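Local atomic coordinates of leucine--tRNA ligase (PDB entry 5AH5), a protein that probably attaches L-leucine to tRNA(Leu) at the expense of ATP, as a class I aminoacyl-tRNA synthetase. Residues B[105-110]-B[120-125]; B[38-43]-B[52-57]. All coordinates share one frame; numbering follows the deposited sequence.

Contact 1. Residues B[105-110]-B[120-125]; sequences SMKRSM and ANELAT
Lys107 lays the outer part of its side chain across the carboxylate of Glu122, with CD 3.5 Å from Glu122 OE2 and the ammonium group reaching past it to the other oxygen. There Lys107 NZ donates a hydrogen bond of 2.7 Å to Glu122 OE1 that is also a salt bridge. The nitrogen meets OE1 on its syn side and only 16° out of the carboxylate plane, a favourable approach for a cation. Both chains are stretched to reach: each has CG opposite its backbone nitrogen (chi1 -177° in Lys107, -179° in Glu122) and runs on extended from there. Long, flexible residues suit this place, because the backbones stay well apart, 10.3 Å between Lys107 CA and Glu122 CA, and opposite charges suit a partly exposed site where they can pair with each other and with water.

The pair ties the last turns of helix 95-112 to the connection that leads on to helix 128-143, within the Rossmann-type catalytic domain of this class I synthetase. It is a surface contact that buries just 82 Å² in all, and the Lys107 side chain is about 14 Å from the bound leucylsulfamoyl adenosine. Lys107 also touches a crystal neighbour, which may influence its conformation.

The second carboxylate oxygen is occupied too. A water donates to Glu122 OE2 at 2.6 Å and accepts a weak hydrogen bond from Lys107 NZ, adding a looser bridge beside the direct one. Trp77 NE1 is hydrogen-bonded to the same OE2. With partners on both oxygens, the carboxylate has its rotation restrained, and the nearby ammonium group would be expected to favour its ionised form. Farther along the loop, the buried Leu123 side chain packs on Tyr130 of helix 128-143, while Met106 packs on Trp77.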
# COMPACT_ATOMS: atom_id res chain seq x y z
N SER B 105 -12.29 -16.71 12.39
CA SER B 105 -12.70 -17.15 11.02
C SER B 105 -11.57 -16.83 9.98
O SER B 105 -11.23 -17.66 9.20
CB SER B 105 -13.98 -16.44 10.62
OG SER B 105 -14.36 -16.73 9.32
N MET B 106 -11.02 -15.62 10.00
CA MET B 106 -10.01 -15.22 9.02
C MET B 106 -8.73 -16.00 9.20
O MET B 106 -8.14 -16.44 8.22
CB MET B 106 -9.73 -13.73 9.03
CG MET B 106 -10.81 -12.92 8.31
SD MET B 106 -10.46 -11.19 8.14
CE MET B 106 -10.23 -10.73 9.79
N LYS B 107 -8.32 -16.19 10.45
CA LYS B 107 -7.13 -16.95 10.75
C LYS B 107 -7.26 -18.41 10.33
O LYS B 107 -6.32 -18.98 9.67
CB LYS B 107 -6.76 -16.81 12.24
CG LYS B 107 -5.46 -17.53 12.62
CD LYS B 107 -4.97 -17.10 14.02
CE LYS B 107 -3.93 -18.10 14.52
NZ LYS B 107 -3.27 -17.55 15.73
N ARG B 108 -8.42 -18.98 10.58
CA ARG B 108 -8.67 -20.32 10.10
C ARG B 108 -8.61 -20.40 8.52
O ARG B 108 -8.10 -21.36 7.99
CB ARG B 108 -10.01 -20.87 10.54
CG ARG B 108 -10.11 -21.35 11.98
CD ARG B 108 -11.46 -21.98 12.31
NE ARG B 108 -11.82 -21.61 13.69
CZ ARG B 108 -12.72 -20.69 14.07
NH1 ARG B 108 -13.51 -20.03 13.21
NH2 ARG B 108 -12.87 -20.46 15.38
N SER B 109 -9.22 -19.46 7.84
CA SER B 109 -9.27 -19.48 6.37
C SER B 109 -7.82 -19.41 5.80
O SER B 109 -7.44 -20.20 4.91
CB SER B 109 -10.09 -18.29 5.92
OG SER B 109 -11.43 -18.58 6.16
N MET B 110 -7.02 -18.52 6.42
CA MET B 110 -5.62 -18.33 6.09
C MET B 110 -4.76 -19.59 6.25
O MET B 110 -4.01 -19.97 5.32
CB MET B 110 -5.02 -17.19 6.89
CG MET B 110 -5.60 -15.87 6.54
SD MET B 110 -4.77 -14.66 7.46
CE MET B 110 -5.50 -13.14 6.93
N ALA B 120 3.73 -16.27 15.81
CA ALA B 120 4.27 -15.78 17.10
C ALA B 120 4.32 -14.32 17.09
O ALA B 120 4.44 -13.72 18.14
CB ALA B 120 5.68 -16.31 17.37
N ASN B 121 4.29 -13.73 15.90
CA ASN B 121 4.32 -12.31 15.73
C ASN B 121 2.93 -11.70 15.52
O ASN B 121 2.84 -10.54 15.27
CB ASN B 121 5.30 -11.94 14.56
CG ASN B 121 6.73 -12.31 14.90
OD1 ASN B 121 7.11 -13.42 14.68
ND2 ASN B 121 7.46 -11.42 15.58
N GLU B 122 1.88 -12.48 15.63
CA GLU B 122 0.54 -11.95 15.47
C GLU B 122 0.20 -10.84 16.48
O GLU B 122 0.70 -10.84 17.60
CB GLU B 122 -0.45 -13.11 15.63
CG GLU B 122 -1.96 -12.82 15.49
CD GLU B 122 -2.79 -14.06 15.73
OE1 GLU B 122 -2.24 -15.12 16.11
OE2 GLU B 122 -4.02 -14.05 15.48
N LEU B 123 -0.60 -9.88 16.04
CA LEU B 123 -1.15 -8.86 16.92
C LEU B 123 -2.56 -8.51 16.51
O LEU B 123 -3.06 -8.89 15.44
CB LEU B 123 -0.30 -7.59 16.92
CG LEU B 123 -0.03 -6.93 15.57
CD1 LEU B 123 -1.23 -6.05 15.11
CD2 LEU B 123 1.20 -6.04 15.58
N ALA B 124 -3.23 -7.80 17.41
CA ALA B 124 -4.57 -7.31 17.12
C ALA B 124 -4.62 -5.91 17.70
O ALA B 124 -4.27 -5.74 18.86
CB ALA B 124 -5.55 -8.22 17.77
N THR B 125 -5.07 -4.92 16.94
CA THR B 125 -4.97 -3.58 17.42
C THR B 125 -5.95 -3.31 18.65
O THR B 125 -5.80 -2.32 19.30
CB THR B 125 -5.21 -2.59 16.33
OG1 THR B 125 -6.53 -2.75 15.83
CG2 THR B 125 -4.17 -2.85 15.06
O HOH W 1 -5.64 -15.41 17.04

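Contact 2. Residues B[38-43]-B[52-57]; sequences MFPYTS and RNYSMG. With LSS (5'-O-(L-leucylsulfamoyl)adenosine), chain I.
Tyr54 sets its CG beside its own backbone nitrogen and opposite the carbonyl carbon (chi1 -59°), a torsion that sends the ring from helix 48-66 toward Met38 and Pro40; Asn53 instead swings CG opposite its nitrogen (chi1 -167°) and turns to the bound leucylsulfamoyl adenosine. Tyr54 OH donates to Met38 O at 2.6 Å, in the carbonyl plane, and this oxygen lies at the edge of the ring. Tyrosine suits the place because one residue supplies both a long apolar reach and a terminal donor for a buried carbonyl. Pro40 CD lies against Tyr54 OH at 3.2 Å, the two side chains crossing at a slant.

The ligand lies along this loop, whose residues from Pro40 on belong to the predicted 'HIGH' region of class I synthetases. The ligand's leucyl amine N4 donates to Phe39 O at 2.9 Å and sits over one face of the Tyr41 ring, 3.2 Å above the plane. Ribose hydroxyl O3 gives its hydrogen to Asn53 OD1 at 2.6 Å. Asn53 ND2 is held by Ile524 O, so a neighbouring strand positions the amide. Met38 also pairs with Ile524 through the backbone, placing the loop at the ends of parallel strands 32-37 and 520-524, while Met110 of helix 95-112 packs against Tyr54.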
# COMPACT_ATOMS: atom_id res chain seq x y z
N MET B 38 -1.13 -5.63 3.49
CA MET B 38 -2.03 -4.78 4.28
C MET B 38 -2.99 -5.62 5.08
O MET B 38 -3.83 -6.36 4.53
CB MET B 38 -2.75 -3.75 3.41
CG MET B 38 -1.85 -2.66 2.93
SD MET B 38 -2.82 -1.54 1.93
CE MET B 38 -1.58 -0.62 1.09
N PHE B 39 -2.79 -5.58 6.42
CA PHE B 39 -3.60 -6.41 7.36
C PHE B 39 -5.09 -6.07 7.30
O PHE B 39 -5.45 -4.97 6.96
CB PHE B 39 -2.96 -6.45 8.77
CG PHE B 39 -3.16 -5.22 9.67
CD1 PHE B 39 -3.23 -3.93 9.18
CD2 PHE B 39 -3.12 -5.38 11.06
CE1 PHE B 39 -3.34 -2.87 10.03
CE2 PHE B 39 -3.24 -4.29 11.91
CZ PHE B 39 -3.31 -3.04 11.41
N PRO B 40 -5.96 -7.06 7.38
CA PRO B 40 -7.34 -6.84 7.11
C PRO B 40 -8.18 -6.25 8.29
O PRO B 40 -7.90 -6.52 9.44
CB PRO B 40 -7.84 -8.22 6.84
CG PRO B 40 -7.04 -9.08 7.66
CD PRO B 40 -5.69 -8.44 7.70
N TYR B 41 -9.25 -5.52 7.96
CA TYR B 41 -10.26 -5.11 8.98
C TYR B 41 -11.01 -6.34 9.43
O TYR B 41 -11.42 -7.19 8.65
CB TYR B 41 -11.25 -4.07 8.43
CG TYR B 41 -10.63 -2.70 8.15
CD1 TYR B 41 -10.02 -1.97 9.17
CD2 TYR B 41 -10.66 -2.12 6.86
CE1 TYR B 41 -9.50 -0.73 8.96
CE2 TYR B 41 -10.10 -0.84 6.64
CZ TYR B 41 -9.50 -0.18 7.67
OH TYR B 41 -8.91 1.05 7.52
N THR B 42 -11.32 -6.39 10.71
CA THR B 42 -12.09 -7.50 11.22
C THR B 42 -13.59 -7.22 11.10
O THR B 42 -14.33 -7.25 12.12
CB THR B 42 -11.67 -7.79 12.68
OG1 THR B 42 -11.81 -6.57 13.44
CG2 THR B 42 -10.24 -8.22 12.69
N SER B 43 -14.06 -7.06 9.85
CA SER B 43 -15.42 -6.70 9.57
C SER B 43 -16.23 -7.83 9.00
O SER B 43 -17.37 -7.64 8.62
CB SER B 43 -15.45 -5.52 8.66
OG SER B 43 -14.74 -5.77 7.42
N ARG B 52 -6.10 -13.15 -2.85
CA ARG B 52 -5.19 -12.72 -3.93
C ARG B 52 -4.01 -11.94 -3.35
O ARG B 52 -2.84 -12.19 -3.68
CB ARG B 52 -5.89 -11.88 -4.99
CG ARG B 52 -4.94 -11.55 -6.13
CD ARG B 52 -5.53 -10.59 -7.11
NE ARG B 52 -4.77 -10.59 -8.35
CZ ARG B 52 -4.98 -9.76 -9.34
NH1 ARG B 52 -6.01 -8.88 -9.27
NH2 ARG B 52 -4.20 -9.82 -10.45
N ASN B 53 -4.36 -10.96 -2.53
CA ASN B 53 -3.42 -10.11 -1.87
C ASN B 53 -2.35 -10.89 -1.04
O ASN B 53 -1.14 -10.60 -1.09
CB ASN B 53 -4.20 -9.15 -1.00
CG ASN B 53 -3.41 -8.00 -0.49
OD1 ASN B 53 -4.01 -6.99 -0.09
ND2 ASN B 53 -2.09 -8.12 -0.46
N TYR B 54 -2.79 -11.95 -0.40
CA TYR B 54 -2.01 -12.65 0.59
C TYR B 54 -1.26 -13.83 -0.04
O TYR B 54 -0.19 -14.26 0.41
CB TYR B 54 -2.89 -13.02 1.81
CG TYR B 54 -3.56 -11.81 2.53
CD1 TYR B 54 -3.00 -10.56 2.49
CD2 TYR B 54 -4.73 -11.95 3.30
CE1 TYR B 54 -3.56 -9.48 3.11
CE2 TYR B 54 -5.31 -10.83 3.93
CZ TYR B 54 -4.76 -9.61 3.83
OH TYR B 54 -5.28 -8.47 4.48
N SER B 55 -1.84 -14.41 -1.07
CA SER B 55 -1.18 -15.41 -1.88
C SER B 55 0.13 -14.91 -2.40
O SER B 55 1.12 -15.65 -2.42
CB SER B 55 -2.03 -15.80 -3.05
OG SER B 55 -3.07 -16.59 -2.60
N MET B 56 0.16 -13.66 -2.80
CA MET B 56 1.39 -13.07 -3.43
C MET B 56 2.51 -12.98 -2.40
O MET B 56 3.68 -13.28 -2.71
CB MET B 56 1.13 -11.69 -4.01
CG MET B 56 0.14 -11.63 -5.18
SD MET B 56 -0.20 -9.94 -5.77
CE MET B 56 -1.42 -10.43 -6.99
N GLY B 57 2.15 -12.57 -1.18
CA GLY B 57 3.09 -12.49 -0.10
C GLY B 57 3.58 -13.83 0.29
O GLY B 57 4.76 -13.97 0.52
C1 LSS I . -7.73 -2.68 4.98
N1 LSS I . -9.40 -7.39 -4.55
O1 LSS I . -7.84 -2.09 3.93
S1 LSS I . -9.14 -4.55 4.20
C2 LSS I . -8.12 -7.19 -4.27
N2 LSS I . -8.31 -3.84 5.23
O2 LSS I . -6.70 -3.82 -0.95
N3 LSS I . -7.69 -6.83 -3.04
O3 LSS I . -4.58 -4.52 0.66
C4 LSS I . -8.60 -6.65 -2.06
N4 LSS I . -7.17 -2.71 7.42
O4 LSS I . -7.01 -6.71 1.07
C5 LSS I . -9.96 -6.76 -2.32
O5 LSS I . -8.19 -4.92 2.97
C6 LSS I . -10.36 -7.11 -3.60
N6 LSS I . -11.69 -7.27 -3.85
C7 LSS I . -4.53 -1.21 6.71
N7 LSS I . -10.63 -6.48 -1.17
C8 LSS I . -9.71 -6.15 -0.22
C9 LSS I . -5.46 -1.94 5.74
N9 LSS I . -8.47 -6.30 -0.77
CA LSS I . -6.95 -2.05 6.10
C10 LSS I . -4.87 0.29 6.68
C11 LSS I . -3.05 -1.54 6.32
O1A LSS I . -10.27 -3.85 3.57
C21 LSS I . -7.19 -6.02 -0.15
C22 LSS I . -7.03 -4.58 0.17
C23 LSS I . -5.91 -4.59 1.22
C24 LSS I . -6.19 -5.92 1.91
C25 LSS I . -7.06 -5.76 3.16
O2A LSS I . -9.59 -5.85 4.66

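Overall arrangement
From the N terminus, strand 32-37 runs into contact 2, which closes the loop leading into helix 48-66. The chain then passes through strand 70-72, beside 32-37 in the parallel sheet, and helix 82-91 before helix 95-112 enters contact 1, which closes the connection toward helix 128-143. The two loops follow in series and neither nest nor cross, yet they touch. Met106 CE lies 3.8 Å from Thr42 CG2, and Thr125 CG2 lies 3.6 Å from Phe39 CE2, so buried residues beside the surface salt bridge back the ligand-binding loop. Backbone bonds from Thr125 to Trp77 and from Pro40 to Asp78 connect both contacts to one intervening segment.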